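Local coordinates for cell division control protein Cdc48 (PDB 5E7P) that probably binds and hydrolyses ATP as a Cdc48-type AAA ATPase with two ATPase domains, each holding ADP in this crystal, at residues A[35-43]-A[79-87]; A[105-116]-A[179-190]. All blocks are in the same frame, centred on the assembly; numbering follows the deposited sequence.

Contact 1: A[35-43]-A[79-87]; sequences SRRGVVRLH and AGTALLDDV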
# COMPACT_ATOMS: atom_id res chain seq x y z
N SER A 35 4.48 10.45 22.18
CA SER A 35 4.94 11.71 21.63
C SER A 35 6.14 11.54 20.69
O SER A 35 6.87 10.56 20.78
CB SER A 35 5.30 12.68 22.75
OG SER A 35 6.34 12.17 23.56
N ARG A 36 6.31 12.52 19.81
CA ARG A 36 7.44 12.56 18.88
C ARG A 36 7.49 11.34 17.96
O ARG A 36 8.56 10.82 17.65
CB ARG A 36 8.76 12.73 19.65
CG ARG A 36 9.70 13.74 19.03
CD ARG A 36 10.92 14.00 19.90
NE ARG A 36 10.62 14.86 21.04
CZ ARG A 36 11.54 15.37 21.86
NH1 ARG A 36 12.82 15.10 21.66
NH2 ARG A 36 11.17 16.14 22.87
N ARG A 37 6.31 10.89 17.54
CA ARG A 37 6.20 9.75 16.63
C ARG A 37 5.35 10.09 15.41
O ARG A 37 5.01 9.21 14.62
CB ARG A 37 5.61 8.54 17.37
CG ARG A 37 6.57 7.87 18.34
CD ARG A 37 5.85 6.93 19.28
NE ARG A 37 6.78 6.18 20.12
CZ ARG A 37 7.33 6.64 21.24
NH1 ARG A 37 7.06 7.87 21.65
NH2 ARG A 37 8.17 5.88 21.93
N GLY A 38 5.01 11.37 15.27
CA GLY A 38 4.24 11.84 14.13
C GLY A 38 2.77 11.51 14.24
O GLY A 38 2.09 11.30 13.24
N VAL A 39 2.26 11.49 15.47
CA VAL A 39 0.87 11.12 15.71
C VAL A 39 0.12 12.18 16.51
O VAL A 39 0.57 12.59 17.58
CB VAL A 39 0.77 9.76 16.45
CG1 VAL A 39 -0.65 9.50 16.92
CG2 VAL A 39 1.26 8.62 15.55
N VAL A 40 -1.02 12.61 15.99
CA VAL A 40 -1.90 13.53 16.70
C VAL A 40 -3.19 12.81 17.12
O VAL A 40 -3.79 12.09 16.32
CB VAL A 40 -2.22 14.78 15.85
CG1 VAL A 40 -2.78 14.39 14.49
CG2 VAL A 40 -3.17 15.72 16.58
N ARG A 41 -3.59 12.99 18.37
CA ARG A 41 -4.75 12.28 18.91
C ARG A 41 -6.06 13.06 18.74
O ARG A 41 -6.23 14.16 19.26
CB ARG A 41 -4.53 11.94 20.39
CG ARG A 41 -3.42 10.94 20.65
CD ARG A 41 -3.82 9.54 20.22
NE ARG A 41 -2.71 8.59 20.35
CZ ARG A 41 -2.71 7.37 19.82
NH1 ARG A 41 -3.75 6.94 19.12
NH2 ARG A 41 -1.65 6.58 19.98
N LEU A 42 -6.99 12.46 18.00
CA LEU A 42 -8.28 13.08 17.73
C LEU A 42 -9.42 12.20 18.22
O LEU A 42 -9.33 10.97 18.18
CB LEU A 42 -8.44 13.35 16.23
CG LEU A 42 -7.46 14.34 15.60
CD1 LEU A 42 -7.59 14.33 14.08
CD2 LEU A 42 -7.71 15.73 16.15
N HIS A 43 -10.50 12.83 18.67
CA HIS A 43 -11.71 12.11 19.04
C HIS A 43 -12.31 11.49 17.78
O HIS A 43 -12.21 12.06 16.70
CB HIS A 43 -12.71 13.07 19.68
CG HIS A 43 -13.83 12.39 20.40
ND1 HIS A 43 -14.95 11.91 19.75
CD2 HIS A 43 -14.01 12.10 21.71
CE1 HIS A 43 -15.77 11.35 20.63
NE2 HIS A 43 -15.22 11.46 21.83
N ALA A 79 -14.40 15.74 22.52
CA ALA A 79 -14.38 15.87 21.06
C ALA A 79 -13.73 17.16 20.57
O ALA A 79 -13.20 17.22 19.46
CB ALA A 79 -15.78 15.73 20.49
N GLY A 80 -13.76 18.20 21.40
CA GLY A 80 -13.22 19.49 21.02
C GLY A 80 -11.74 19.66 21.32
O GLY A 80 -11.20 20.76 21.22
N THR A 81 -11.07 18.57 21.67
CA THR A 81 -9.66 18.62 22.03
C THR A 81 -8.79 17.73 21.15
O THR A 81 -9.09 16.55 20.94
CB THR A 81 -9.44 18.26 23.51
OG1 THR A 81 -10.08 19.23 24.35
CG2 THR A 81 -7.95 18.22 23.84
N ALA A 82 -7.70 18.29 20.65
CA ALA A 82 -6.70 17.53 19.91
C ALA A 82 -5.41 17.46 20.73
O ALA A 82 -4.99 18.45 21.32
CB ALA A 82 -6.43 18.17 18.57
N LEU A 83 -4.80 16.28 20.78
CA LEU A 83 -3.55 16.10 21.51
C LEU A 83 -2.36 16.13 20.58
O LEU A 83 -2.23 15.30 19.68
CB LEU A 83 -3.56 14.79 22.31
CG LEU A 83 -4.56 14.71 23.46
CD1 LEU A 83 -4.35 13.43 24.25
CD2 LEU A 83 -4.45 15.93 24.35
N LEU A 84 -1.48 17.11 20.80
CA LEU A 84 -0.29 17.27 19.97
C LEU A 84 0.96 17.15 20.85
O LEU A 84 0.97 17.63 21.98
CB LEU A 84 -0.31 18.62 19.26
CG LEU A 84 -1.27 18.88 18.10
CD1 LEU A 84 -2.73 18.90 18.54
CD2 LEU A 84 -0.92 20.18 17.40
N ASP A 85 1.99 16.50 20.32
CA ASP A 85 3.27 16.45 21.03
C ASP A 85 4.03 17.76 20.86
O ASP A 85 3.57 18.66 20.14
CB ASP A 85 4.11 15.25 20.57
CG ASP A 85 4.24 15.15 19.07
OD1 ASP A 85 4.34 16.20 18.40
OD2 ASP A 85 4.25 14.02 18.54
N ASP A 86 5.19 17.87 21.50
CA ASP A 86 5.95 19.12 21.50
C ASP A 86 6.38 19.56 20.10
O ASP A 86 6.32 20.75 19.78
CB ASP A 86 7.16 19.02 22.43
CG ASP A 86 7.99 17.78 22.20
OD1 ASP A 86 7.92 17.21 21.09
OD2 ASP A 86 8.72 17.37 23.13
N VAL A 87 6.82 18.62 19.28
CA VAL A 87 7.30 18.95 17.94
C VAL A 87 6.17 19.35 16.99
O VAL A 87 6.36 20.17 16.09
CB VAL A 87 8.14 17.81 17.31
CG1 VAL A 87 9.46 17.66 18.05
CG2 VAL A 87 7.36 16.51 17.30
O HOH W 1 3.82 11.46 18.05
O HOH W 2 5.61 13.70 16.42
O HOH W 3 -0.31 13.49 19.96
O HOH W 4 -10.70 15.78 19.21
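R41 and L83 face each other as an antiparallel hydrogen-bonded pair, the single bridge between strands 39-42 and 81-84. R41 N gives its proton to L83 O at 3.0 Å, L83 N returns one to R41 O, and above the backbone R41 CB rests on L83 CB at 3.6 Å. On the other side V40 CG2 lies beside L84 CD1, both side chains pointing the same way, and L42 CD2 touches the methyl of A82. Beyond the bridge the backbones drift apart and water takes over: one molecule joins V39 O to L83 O, another ties H43 N to A79 O and T81 O. There A79 CB sits over one face of the H43 ring, 4.0 Å from its centroid.

At the other end D85 reaches into the turn 35-38. Its OD2 accepts R36 N at 2.8 Å from well above the carboxylate plane, plus two waters that pass the grip on to R37 N, G38 N and V39 N. R36 bends at chi3 (-77°), bringing NH2 to D86 OD2 on the syn side at 2.8 Å, a salt bridge with the two planes 44° apart; R36 CG meanwhile crosses V87.

Farther out, D85, the N-cap of helix 86-92, turns OD1 to T88 OG1, and R41 sends its guanidinium away to D34, V72 O and T464 O. Because these strands are the outermost of the six-stranded sheet, their meeting closes it, consistent with the double-psi barrel of Cdc48 N domains. The chemistry implies a seam with one direct bridge, completed by waters, two aspartates and apolar contacts.

Contact 2: A[105-116]-A[179-190]; sequences VTVYGARSVTVS and TVTAVDPPGTVS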
# COMPACT_ATOMS: atom_id res chain seq x y z
N VAL A 105 -5.76 16.13 4.53
CA VAL A 105 -4.75 16.61 3.60
C VAL A 105 -4.38 15.51 2.62
O VAL A 105 -4.32 14.34 2.98
CB VAL A 105 -3.49 17.13 4.34
CG1 VAL A 105 -2.79 15.99 5.09
CG2 VAL A 105 -2.53 17.81 3.37
N THR A 106 -4.17 15.88 1.37
CA THR A 106 -3.68 14.94 0.38
C THR A 106 -2.19 14.72 0.59
O THR A 106 -1.41 15.68 0.61
CB THR A 106 -3.93 15.43 -1.06
OG1 THR A 106 -5.34 15.66 -1.25
CG2 THR A 106 -3.45 14.39 -2.07
N VAL A 107 -1.79 13.46 0.76
CA VAL A 107 -0.39 13.13 0.97
C VAL A 107 0.11 12.20 -0.12
O VAL A 107 -0.25 11.03 -0.15
CB VAL A 107 -0.17 12.45 2.34
CG1 VAL A 107 1.31 12.26 2.60
CG2 VAL A 107 -0.80 13.28 3.44
N TYR A 108 0.92 12.73 -1.02
CA TYR A 108 1.50 11.92 -2.09
C TYR A 108 2.75 11.20 -1.60
O TYR A 108 3.38 11.62 -0.63
CB TYR A 108 1.85 12.79 -3.29
CG TYR A 108 0.65 13.37 -4.01
CD1 TYR A 108 -0.05 12.62 -4.95
CD2 TYR A 108 0.21 14.67 -3.74
CE1 TYR A 108 -1.15 13.14 -5.60
CE2 TYR A 108 -0.88 15.19 -4.40
CZ TYR A 108 -1.56 14.43 -5.33
OH TYR A 108 -2.66 14.94 -5.98
N GLY A 109 3.10 10.12 -2.27
CA GLY A 109 4.38 9.47 -2.03
C GLY A 109 5.49 10.41 -2.48
O GLY A 109 5.47 10.92 -3.60
N ALA A 110 6.45 10.65 -1.60
CA ALA A 110 7.56 11.55 -1.89
C ALA A 110 8.46 10.99 -2.98
O ALA A 110 8.85 9.83 -2.95
CB ALA A 110 8.38 11.81 -0.64
N ARG A 111 8.79 11.83 -3.96
CA ARG A 111 9.86 11.50 -4.89
C ARG A 111 11.16 11.66 -4.12
O ARG A 111 12.03 10.80 -4.17
CB ARG A 111 9.85 12.42 -6.11
CG ARG A 111 8.61 12.28 -6.98
CD ARG A 111 8.72 13.13 -8.24
NE ARG A 111 7.42 13.32 -8.87
CZ ARG A 111 6.64 14.39 -8.69
NH1 ARG A 111 5.47 14.47 -9.30
NH2 ARG A 111 7.04 15.37 -7.89
N SER A 112 11.26 12.77 -3.40
CA SER A 112 12.42 13.02 -2.56
C SER A 112 12.02 13.83 -1.33
O SER A 112 10.99 14.49 -1.31
CB SER A 112 13.50 13.78 -3.33
OG SER A 112 13.14 15.14 -3.51
N VAL A 113 12.85 13.74 -0.29
CA VAL A 113 12.72 14.60 0.88
C VAL A 113 14.12 15.00 1.32
O VAL A 113 14.94 14.14 1.63
CB VAL A 113 12.04 13.88 2.07
CG1 VAL A 113 12.11 14.75 3.31
CG2 VAL A 113 10.60 13.52 1.73
N THR A 114 14.40 16.29 1.32
CA THR A 114 15.71 16.77 1.75
C THR A 114 15.66 17.24 3.20
O THR A 114 14.83 18.06 3.57
CB THR A 114 16.24 17.90 0.85
OG1 THR A 114 16.27 17.45 -0.51
CG2 THR A 114 17.64 18.31 1.28
N VAL A 115 16.56 16.70 4.02
CA VAL A 115 16.60 17.05 5.44
C VAL A 115 17.94 17.70 5.79
O VAL A 115 18.93 17.53 5.08
CB VAL A 115 16.39 15.82 6.33
CG1 VAL A 115 15.02 15.21 6.09
CG2 VAL A 115 17.49 14.79 6.08
N SER A 116 17.95 18.44 6.89
CA SER A 116 19.18 19.08 7.36
C SER A 116 19.50 18.64 8.78
O SER A 116 18.60 18.42 9.58
CB SER A 116 19.05 20.60 7.29
OG SER A 116 20.25 21.23 7.69
N THR A 179 15.49 18.94 10.29
CA THR A 179 14.48 19.80 9.67
C THR A 179 14.33 19.47 8.20
O THR A 179 15.30 19.12 7.52
CB THR A 179 14.81 21.30 9.84
OG1 THR A 179 16.11 21.58 9.32
CG2 THR A 179 14.76 21.70 11.31
N VAL A 180 13.10 19.58 7.70
CA VAL A 180 12.82 19.30 6.30
C VAL A 180 12.99 20.57 5.47
O VAL A 180 12.19 21.50 5.58
CB VAL A 180 11.39 18.76 6.12
CG1 VAL A 180 11.12 18.44 4.66
CG2 VAL A 180 11.17 17.53 7.00
N THR A 181 14.02 20.60 4.63
CA THR A 181 14.32 21.78 3.83
C THR A 181 13.63 21.74 2.47
O THR A 181 13.50 22.77 1.81
CB THR A 181 15.83 21.95 3.62
OG1 THR A 181 16.29 21.01 2.65
CG2 THR A 181 16.58 21.74 4.93
N ALA A 182 13.20 20.55 2.06
CA ALA A 182 12.55 20.38 0.76
C ALA A 182 11.80 19.06 0.65
O ALA A 182 12.23 18.04 1.19
CB ALA A 182 13.57 20.50 -0.36
N VAL A 183 10.68 19.08 -0.07
CA VAL A 183 9.97 17.86 -0.43
C VAL A 183 9.62 17.90 -1.92
O VAL A 183 9.67 18.96 -2.55
CB VAL A 183 8.68 17.68 0.39
CG1 VAL A 183 9.00 17.46 1.86
CG2 VAL A 183 7.76 18.88 0.21
N ASP A 184 9.27 16.74 -2.47
CA ASP A 184 8.91 16.64 -3.88
C ASP A 184 7.96 15.45 -4.06
O ASP A 184 8.33 14.32 -3.75
CB ASP A 184 10.16 16.48 -4.74
CG ASP A 184 9.86 16.57 -6.23
OD1 ASP A 184 8.90 17.28 -6.60
OD2 ASP A 184 10.59 15.94 -7.03
N PRO A 185 6.74 15.70 -4.57
CA PRO A 185 6.16 16.98 -5.00
C PRO A 185 5.91 17.94 -3.83
O PRO A 185 5.89 17.50 -2.69
CB PRO A 185 4.83 16.56 -5.63
CG PRO A 185 4.49 15.28 -4.97
CD PRO A 185 5.80 14.59 -4.76
N PRO A 186 5.74 19.25 -4.12
CA PRO A 186 5.49 20.25 -3.08
C PRO A 186 4.24 19.95 -2.26
O PRO A 186 3.32 19.29 -2.74
CB PRO A 186 5.28 21.54 -3.89
CG PRO A 186 6.04 21.32 -5.14
CD PRO A 186 5.88 19.86 -5.46
N GLY A 187 4.22 20.44 -1.02
CA GLY A 187 3.09 20.23 -0.14
C GLY A 187 3.40 19.27 1.00
O GLY A 187 4.32 19.50 1.78
N THR A 188 2.63 18.20 1.09
CA THR A 188 2.83 17.20 2.13
C THR A 188 3.04 15.81 1.52
O THR A 188 2.24 15.35 0.70
CB THR A 188 1.65 17.15 3.11
OG1 THR A 188 1.57 18.40 3.81
CG2 THR A 188 1.84 16.03 4.12
N VAL A 189 4.12 15.16 1.92
CA VAL A 189 4.50 13.88 1.35
C VAL A 189 4.78 12.83 2.42
O VAL A 189 5.05 13.16 3.57
CB VAL A 189 5.75 14.01 0.46
CG1 VAL A 189 5.49 14.95 -0.70
CG2 VAL A 189 6.93 14.49 1.28
N SER A 190 4.72 11.56 2.02
CA SER A 190 5.05 10.47 2.92
C SER A 190 6.27 9.72 2.39
O SER A 190 6.42 9.55 1.18
CB SER A 190 3.87 9.51 3.05
OG SER A 190 3.52 8.98 1.78
O HOH W 5 -0.07 18.09 -0.55
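V113 and V189 meet flank to flank while heading opposite ways, CG2 to CG2 at 3.8 Å, at the heart of the tightly packed side. V113 CG1, placed anti to the backbone N (chi1 173°), crosses V180 CG1, while A110 CB presses on V189 CB at 3.6 Å. M139 touches V180, V183 and V189, completing this apolar patch. V107 extends it, with CG1 over the peptide between V189 and S190 and CG2 against the methyl of T188.

The backbones meet in two modes. Strands 112-116 and 179-184 run antiparallel, T114 N bonding A182 O at 2.8 Å and S116 N bonding T179 O. A classic bulge interrupts them: T181 and A182 both face T114, whose carbonyl takes T181 N at 2.9 Å and A182 N only weakly. After the cis peptide bond between D184 and P185 the chain turns, and 188-190 pairs in parallel with 108-109 through S190 N to Y108 O and A110 N to S190 O.

The looser side carries S112, T114, S116, T179, A182 and D184. Here T181 CG2 brushes S116 CB, and R111, extended from CG to NE, brings NH2 to D184 OD1 in a 3.0 Å salt bridge, the planes 47° apart. R111 NH2 also packs on P185 CB at 3.4 Å, the proline ring lying across the arginine chain. R339 brings a like charge close to the guanidinium of R111, which the carboxylate of D184 may help to offset. At the far end a water links T106 O to T188 N.

Strand 196-199 flanks 112-116, strand 144-146 lies beyond 177-184, and 138-140 borders 188-190; V105 and V107 lean on strand 57-61, joining this unit to the preceding barrel.

Overall arrangement
Both contacts pair strands in the N-terminal part of the chain, and they follow one another in sequence: 35-43 with 79-87 closes before 105-116 with 179-190 opens. Their centres are 21 Å apart and their nearest atoms about 9 Å, with no direct touch. Strand 57-61 relates them, packing against V40 and L84 in contact 1 and against V105 and V107 in contact 2. Contact 1 is the more buried, with no fully exposed residue, yet it relies on a single bridge, waters and charged groups. Contact 2 buries more surface through long backbone pairing, with valines on its inner face and polar, partly solvent-exposed groups outside.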